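Local coordinates for protein plastocyanin (Adiantum capillus-veneris, PDB 1KDJ) that carries electrons between the cytochrome b6-f complex and P700 of photosystem I, using a single bound copper ion, at residues 37-42 with 83-88; 52-57 with 76-81. All blocks are in the same frame, centred on the assembly; numbering follows the deposited sequence.

Contact 1 (37-42 with 83-88); sequences HNIVFD and YTFYCT. With CU (copper (II) ion), chain B.
V40 and Y86 form an antiparallel hydrogen-bonded pair, V40 N to Y86 O and Y86 N to V40 O both 2.9 Å; F41 and F85 follow as a non-hydrogen-bonded pair, and D42 N reaches T84 O. At this last pair a water stands in for the second bond, donating to D42 O and accepting from T84 N.

At the copper end the strand register gives way to side-chain bonds. H37 ND1 and C87 SG bind the copper at 1.9 and 2.3 Å, SG lying in the plane of the imidazole at its edge. The thiolate also accepts a nearly straight hydrogen bond (165°) from N38 N-H, N38 N lying 3.4 Å from C87 SG, which probably tempers its charge. The N38 side chain turns back across the gap, CG set between its own N and carbonyl carbon (chi1 68°), and OD1 takes two donors in its carbonyl plane: T88 N at 2.7 Å and T88 OG1, the latter on a lone pair. This ties both ligand-bearing segments together one residue beyond each ligand.

On the V40 and Y86 side, V40 CB sits over the tyrosine ring, offset toward its rim. On the other, F85 CB lies over the F41 ring, 4.0 Å from its centroid, while the F85 ring turns its edge to F41, planes at 62°.

H90 and M95 complete the cupredoxin copper site. Strand 40-41 edges its sheet, with 96-101 beyond 81-86; F85 meets F14 and F29 edge-to-face in the core, and F41 packs on L55 of helix 49-57.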
loop_
_atom_site.group_PDB
_atom_site.type_symbol
_atom_site.label_atom_id
_atom_site.label_comp_id
_atom_site.label_asym_id
_atom_site.label_seq_id
_atom_site.Cartn_x
_atom_site.Cartn_y
_atom_site.Cartn_z
ATOM N N HIS A 37 -6.859 0.685 -8.699
ATOM C CA HIS A 37 -6.769 0.574 -7.241
ATOM C C HIS A 37 -5.715 1.561 -6.789
ATOM O O HIS A 37 -4.942 2.030 -7.616
ATOM C CB HIS A 37 -6.273 -0.810 -6.770
ATOM C CG HIS A 37 -7.195 -1.980 -7.095
ATOM N ND1 HIS A 37 -8.247 -2.174 -6.320
ATOM C CD2 HIS A 37 -7.043 -2.941 -8.064
ATOM C CE1 HIS A 37 -8.788 -3.295 -6.789
ATOM N NE2 HIS A 37 -8.067 -3.724 -7.803
ATOM N N ASN A 38 -5.619 1.852 -5.507
ATOM C CA ASN A 38 -4.434 2.608 -5.075
ATOM C C ASN A 38 -3.997 2.118 -3.690
ATOM O O ASN A 38 -4.562 1.145 -3.166
ATOM C CB ASN A 38 -4.729 4.144 -5.031
ATOM C CG ASN A 38 -5.684 4.616 -3.980
ATOM O OD1 ASN A 38 -6.276 3.955 -3.134
ATOM N ND2 ASN A 38 -5.957 5.891 -4.070
ATOM N N ILE A 39 -3.020 2.789 -3.068
ATOM C CA ILE A 39 -2.488 2.350 -1.778
ATOM C C ILE A 39 -2.287 3.606 -0.941
ATOM O O ILE A 39 -1.516 4.465 -1.364
ATOM C CB ILE A 39 -1.082 1.663 -1.881
ATOM C CG1 ILE A 39 -1.130 0.423 -2.814
ATOM C CG2 ILE A 39 -0.611 1.275 -0.446
ATOM C CD1 ILE A 39 -0.980 0.683 -4.340
ATOM N N VAL A 40 -2.930 3.625 0.195
ATOM C CA VAL A 40 -2.827 4.705 1.159
ATOM C C VAL A 40 -2.585 4.067 2.512
ATOM O O VAL A 40 -3.320 3.170 2.928
ATOM C CB VAL A 40 -4.154 5.553 1.188
ATOM C CG1 VAL A 40 -4.080 6.663 2.230
ATOM C CG2 VAL A 40 -4.361 6.191 -0.162
ATOM N N PHE A 41 -1.587 4.591 3.247
ATOM C CA PHE A 41 -1.282 4.107 4.583
ATOM C C PHE A 41 -2.124 4.765 5.634
ATOM O O PHE A 41 -2.366 5.960 5.544
ATOM C CB PHE A 41 0.209 4.343 4.924
ATOM C CG PHE A 41 1.110 3.243 4.361
ATOM C CD1 PHE A 41 1.299 2.089 5.101
ATOM C CD2 PHE A 41 1.671 3.368 3.121
ATOM C CE1 PHE A 41 2.056 1.062 4.575
ATOM C CE2 PHE A 41 2.423 2.336 2.605
ATOM C CZ PHE A 41 2.614 1.186 3.328
ATOM N N ASP A 42 -2.610 4.014 6.602
ATOM C CA ASP A 42 -3.256 4.536 7.789
ATOM C C ASP A 42 -2.197 5.170 8.689
ATOM O O ASP A 42 -1.105 4.611 8.841
ATOM C CB ASP A 42 -3.871 3.460 8.602
ATOM C CG ASP A 42 -5.366 3.536 8.761
ATOM O OD1 ASP A 42 -5.940 4.627 8.847
ATOM O OD2 ASP A 42 -5.963 2.468 8.806
ATOM N N TYR A 83 2.228 -1.478 9.960
ATOM C CA TYR A 83 1.407 -0.373 9.482
ATOM C C TYR A 83 0.346 -0.980 8.584
ATOM O O TYR A 83 0.688 -1.946 7.898
ATOM C CB TYR A 83 2.272 0.575 8.681
ATOM C CG TYR A 83 3.469 1.084 9.470
ATOM C CD1 TYR A 83 3.285 2.037 10.457
ATOM C CD2 TYR A 83 4.722 0.558 9.195
ATOM C CE1 TYR A 83 4.373 2.474 11.178
ATOM C CE2 TYR A 83 5.815 0.992 9.911
ATOM C CZ TYR A 83 5.621 1.946 10.888
ATOM O OH TYR A 83 6.722 2.398 11.590
ATOM N N THR A 84 -0.896 -0.492 8.608
ATOM C CA THR A 84 -1.961 -0.935 7.703
ATOM C C THR A 84 -2.015 -0.026 6.481
ATOM O O THR A 84 -1.729 1.179 6.559
ATOM C CB THR A 84 -3.284 -0.900 8.446
ATOM O OG1 THR A 84 -3.186 -1.906 9.433
ATOM C CG2 THR A 84 -4.505 -1.210 7.569
ATOM N N PHE A 85 -2.289 -0.595 5.304
ATOM C CA PHE A 85 -2.534 0.188 4.110
ATOM C C PHE A 85 -3.847 -0.324 3.516
ATOM O O PHE A 85 -4.300 -1.453 3.792
ATOM C CB PHE A 85 -1.391 0.063 3.080
ATOM C CG PHE A 85 -0.974 -1.331 2.644
ATOM C CD1 PHE A 85 -1.608 -1.923 1.569
ATOM C CD2 PHE A 85 0.018 -2.015 3.328
ATOM C CE1 PHE A 85 -1.256 -3.201 1.185
ATOM C CE2 PHE A 85 0.360 -3.291 2.935
ATOM C CZ PHE A 85 -0.280 -3.894 1.860
ATOM N N TYR A 86 -4.486 0.545 2.736
ATOM C CA TYR A 86 -5.787 0.223 2.165
ATOM C C TYR A 86 -5.928 0.851 0.797
ATOM O O TYR A 86 -5.088 1.662 0.388
ATOM C CB TYR A 86 -6.906 0.702 3.110
ATOM C CG TYR A 86 -6.951 2.202 3.329
ATOM C CD1 TYR A 86 -7.692 2.993 2.465
ATOM C CD2 TYR A 86 -6.258 2.767 4.396
ATOM C CE1 TYR A 86 -7.747 4.357 2.656
ATOM C CE2 TYR A 86 -6.320 4.140 4.584
ATOM C CZ TYR A 86 -7.059 4.912 3.716
ATOM O OH TYR A 86 -7.109 6.270 3.883
ATOM N N CYS A 87 -6.946 0.398 0.055
ATOM C CA CYS A 87 -7.205 0.960 -1.255
ATOM C C CYS A 87 -8.343 1.951 -1.054
ATOM O O CYS A 87 -9.344 1.495 -0.512
ATOM C CB CYS A 87 -7.657 -0.145 -2.219
ATOM S SG CYS A 87 -8.254 0.551 -3.771
ATOM N N THR A 88 -8.312 3.204 -1.487
ATOM C CA THR A 88 -9.436 4.119 -1.303
ATOM C C THR A 88 -10.777 3.706 -1.942
ATOM O O THR A 88 -11.710 3.540 -1.170
ATOM C CB THR A 88 -8.960 5.488 -1.816
ATOM O OG1 THR A 88 -7.762 5.810 -1.078
ATOM C CG2 THR A 88 -10.059 6.555 -1.703
HETATM CU CU CU B . -9.115 -1.200 -4.901
HETATM O O HOH W 1 -4.923 7.237 5.755
HETATM O O HOH W 2 -0.673 1.964 9.957
#

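Contact 2 (52-57 with 76-81)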
loop_
_atom_site.group_PDB
_atom_site.type_symbol
_atom_site.label_atom_id
_atom_site.label_comp_id
_atom_site.label_asym_id
_atom_site.label_seq_id
_atom_site.Cartn_x
_atom_site.Cartn_y
_atom_site.Cartn_z
ATOM N N ALA A 52 4.458 9.804 10.777
ATOM C CA ALA A 52 3.339 10.359 10.031
ATOM C C ALA A 52 3.809 10.884 8.691
ATOM O O ALA A 52 3.183 10.584 7.659
ATOM C CB ALA A 52 2.693 11.506 10.786
ATOM N N SER A 53 4.952 11.594 8.632
ATOM C CA SER A 53 5.431 12.077 7.356
ATOM C C SER A 53 5.911 10.972 6.452
ATOM O O SER A 53 5.707 11.048 5.238
ATOM C CB SER A 53 6.561 13.082 7.544
ATOM O OG SER A 53 6.098 14.179 8.345
ATOM N N GLU A 54 6.520 9.922 7.005
ATOM C CA GLU A 54 6.983 8.834 6.154
ATOM C C GLU A 54 5.835 8.112 5.493
ATOM O O GLU A 54 5.922 7.780 4.324
ATOM C CB GLU A 54 7.692 7.739 6.882
ATOM C CG GLU A 54 9.077 7.939 7.373
ATOM C CD GLU A 54 9.498 6.598 7.918
ATOM O OE1 GLU A 54 8.970 6.165 8.937
ATOM O OE2 GLU A 54 10.330 5.997 7.273
ATOM N N LEU A 55 4.806 7.851 6.282
ATOM C CA LEU A 55 3.624 7.141 5.829
ATOM C C LEU A 55 2.873 7.952 4.773
ATOM O O LEU A 55 2.467 7.395 3.730
ATOM C CB LEU A 55 2.775 6.850 7.034
ATOM C CG LEU A 55 3.300 5.834 8.079
ATOM C CD1 LEU A 55 2.289 5.656 9.172
ATOM C CD2 LEU A 55 3.550 4.470 7.412
ATOM N N LYS A 56 2.742 9.285 4.959
ATOM C CA LYS A 56 2.138 10.139 3.921
ATOM C C LYS A 56 2.956 10.085 2.639
ATOM O O LYS A 56 2.390 9.946 1.550
ATOM C CB LYS A 56 2.036 11.619 4.359
ATOM C CG LYS A 56 1.043 11.541 5.466
ATOM C CD LYS A 56 0.593 12.874 5.993
ATOM C CE LYS A 56 -0.912 12.937 5.730
ATOM N NZ LYS A 56 -1.186 13.026 4.299
ATOM N N ALA A 57 4.291 10.114 2.720
ATOM C CA ALA A 57 5.136 10.025 1.546
ATOM C C ALA A 57 5.073 8.653 0.878
ATOM O O ALA A 57 5.415 8.490 -0.282
ATOM C CB ALA A 57 6.571 10.259 1.909
ATOM N N LYS A 76 8.730 3.321 0.562
ATOM C CA LYS A 76 9.855 2.976 1.447
ATOM C C LYS A 76 9.514 3.514 2.827
ATOM O O LYS A 76 9.131 4.685 2.957
ATOM C CB LYS A 76 11.148 3.634 1.008
ATOM C CG LYS A 76 11.890 2.947 -0.092
ATOM C CD LYS A 76 12.836 3.965 -0.652
ATOM C CE LYS A 76 14.051 3.311 -1.277
ATOM N NZ LYS A 76 14.983 2.949 -0.219
ATOM N N VAL A 77 9.534 2.677 3.855
ATOM C CA VAL A 77 9.294 3.065 5.228
ATOM C C VAL A 77 10.519 2.526 6.023
ATOM O O VAL A 77 10.975 1.359 5.924
ATOM C CB VAL A 77 7.988 2.450 5.747
ATOM C CG1 VAL A 77 7.797 2.863 7.208
ATOM C CG2 VAL A 77 6.776 2.933 4.924
ATOM N N SER A 78 11.186 3.482 6.671
ATOM C CA SER A 78 12.359 3.214 7.501
ATOM C C SER A 78 12.066 2.874 8.960
ATOM O O SER A 78 12.886 2.175 9.557
ATOM C CB SER A 78 13.301 4.439 7.448
ATOM O OG SER A 78 13.488 4.984 6.140
ATOM N N THR A 79 10.972 3.295 9.592
ATOM C CA THR A 79 10.737 3.080 11.004
ATOM C C THR A 79 10.160 1.707 11.315
ATOM O O THR A 79 9.086 1.380 10.802
ATOM C CB THR A 79 9.788 4.193 11.545
ATOM O OG1 THR A 79 10.471 5.412 11.268
ATOM C CG2 THR A 79 9.405 4.069 13.015
ATOM N N PRO A 80 10.795 0.864 12.136
ATOM C CA PRO A 80 10.227 -0.386 12.625
ATOM C C PRO A 80 8.836 -0.269 13.213
ATOM O O PRO A 80 8.526 0.664 13.954
ATOM C CB PRO A 80 11.277 -0.869 13.616
ATOM C CG PRO A 80 12.560 -0.414 12.992
ATOM C CD PRO A 80 12.188 1.002 12.570
ATOM N N GLY A 81 7.952 -1.193 12.871
ATOM C CA GLY A 81 6.600 -1.196 13.372
ATOM C C GLY A 81 5.722 -1.935 12.357
ATOM O O GLY A 81 6.231 -2.454 11.363
HETATM O O HOH W 3 8.170 7.357 2.765
#
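The E54 carboxylate reaches from the helix to the loop and splits its two oxygens between neighbouring residues. OE2 accepts the backbone N-H of S78, with E54 OE2 2.7 Å from S78 N; the donor arrives on the syn side, 16° out of the carboxylate plane. OE1 takes the hydroxyl of T79, OG1 to OE1 2.9 Å, and this donor stands well above the plane, at 46°. Two bonds through different oxygens limit the rotation of the carboxylate about CG-CD, and V77 CG1 lies 3.9 Å from E54 OE1.

An alanine in place of E54 would probably leave S78 N and T79 OG1 without their acceptor and allow the loop to shift against the helix.

E54 already points its side chain at the loop, and with CD anti to CA (chi2 -174°) the chain is extended beyond CG. A water adds a second bridge, giving one hydrogen to E54 O and the other to K76 O, 2.8 Å from each. One residue along the helix, L55 CD2 makes a loose apolar contact with V77 CG2 at 4.4 Å, and both side chains rest on Y83, whose hydroxyl is bonded to T79 O.

Far from the copper, one carboxylate accepting from two successive loop residues, and one water, tie helix 49-57 to the connection between strands 72-75 and 81-86 of the two-sheet plastocyanin (cupredoxin) sandwich.

In the fold
From the N terminus, strands 2-5, 14-15, 18-21 and 27-31 come first, and the chain then reaches H37, where contact 1 opens. Helix 49-57 follows strand 40-41 and supplies the first half of contact 2; strand 72-75 runs in the other sheet before loop 76-81 closes contact 2. Only then does strand 81-86 bring in 83-88 and close contact 1, so contact 2 is nested inside the larger loop. Their centres are 13 Å apart, yet they touch: Y83 packs against V77 and L55, and D42 against L55. Contact 1 joins neighbouring strands of one sheet and brings two copper ligands together at its end; contact 2 ties the helix to the intersheet connection.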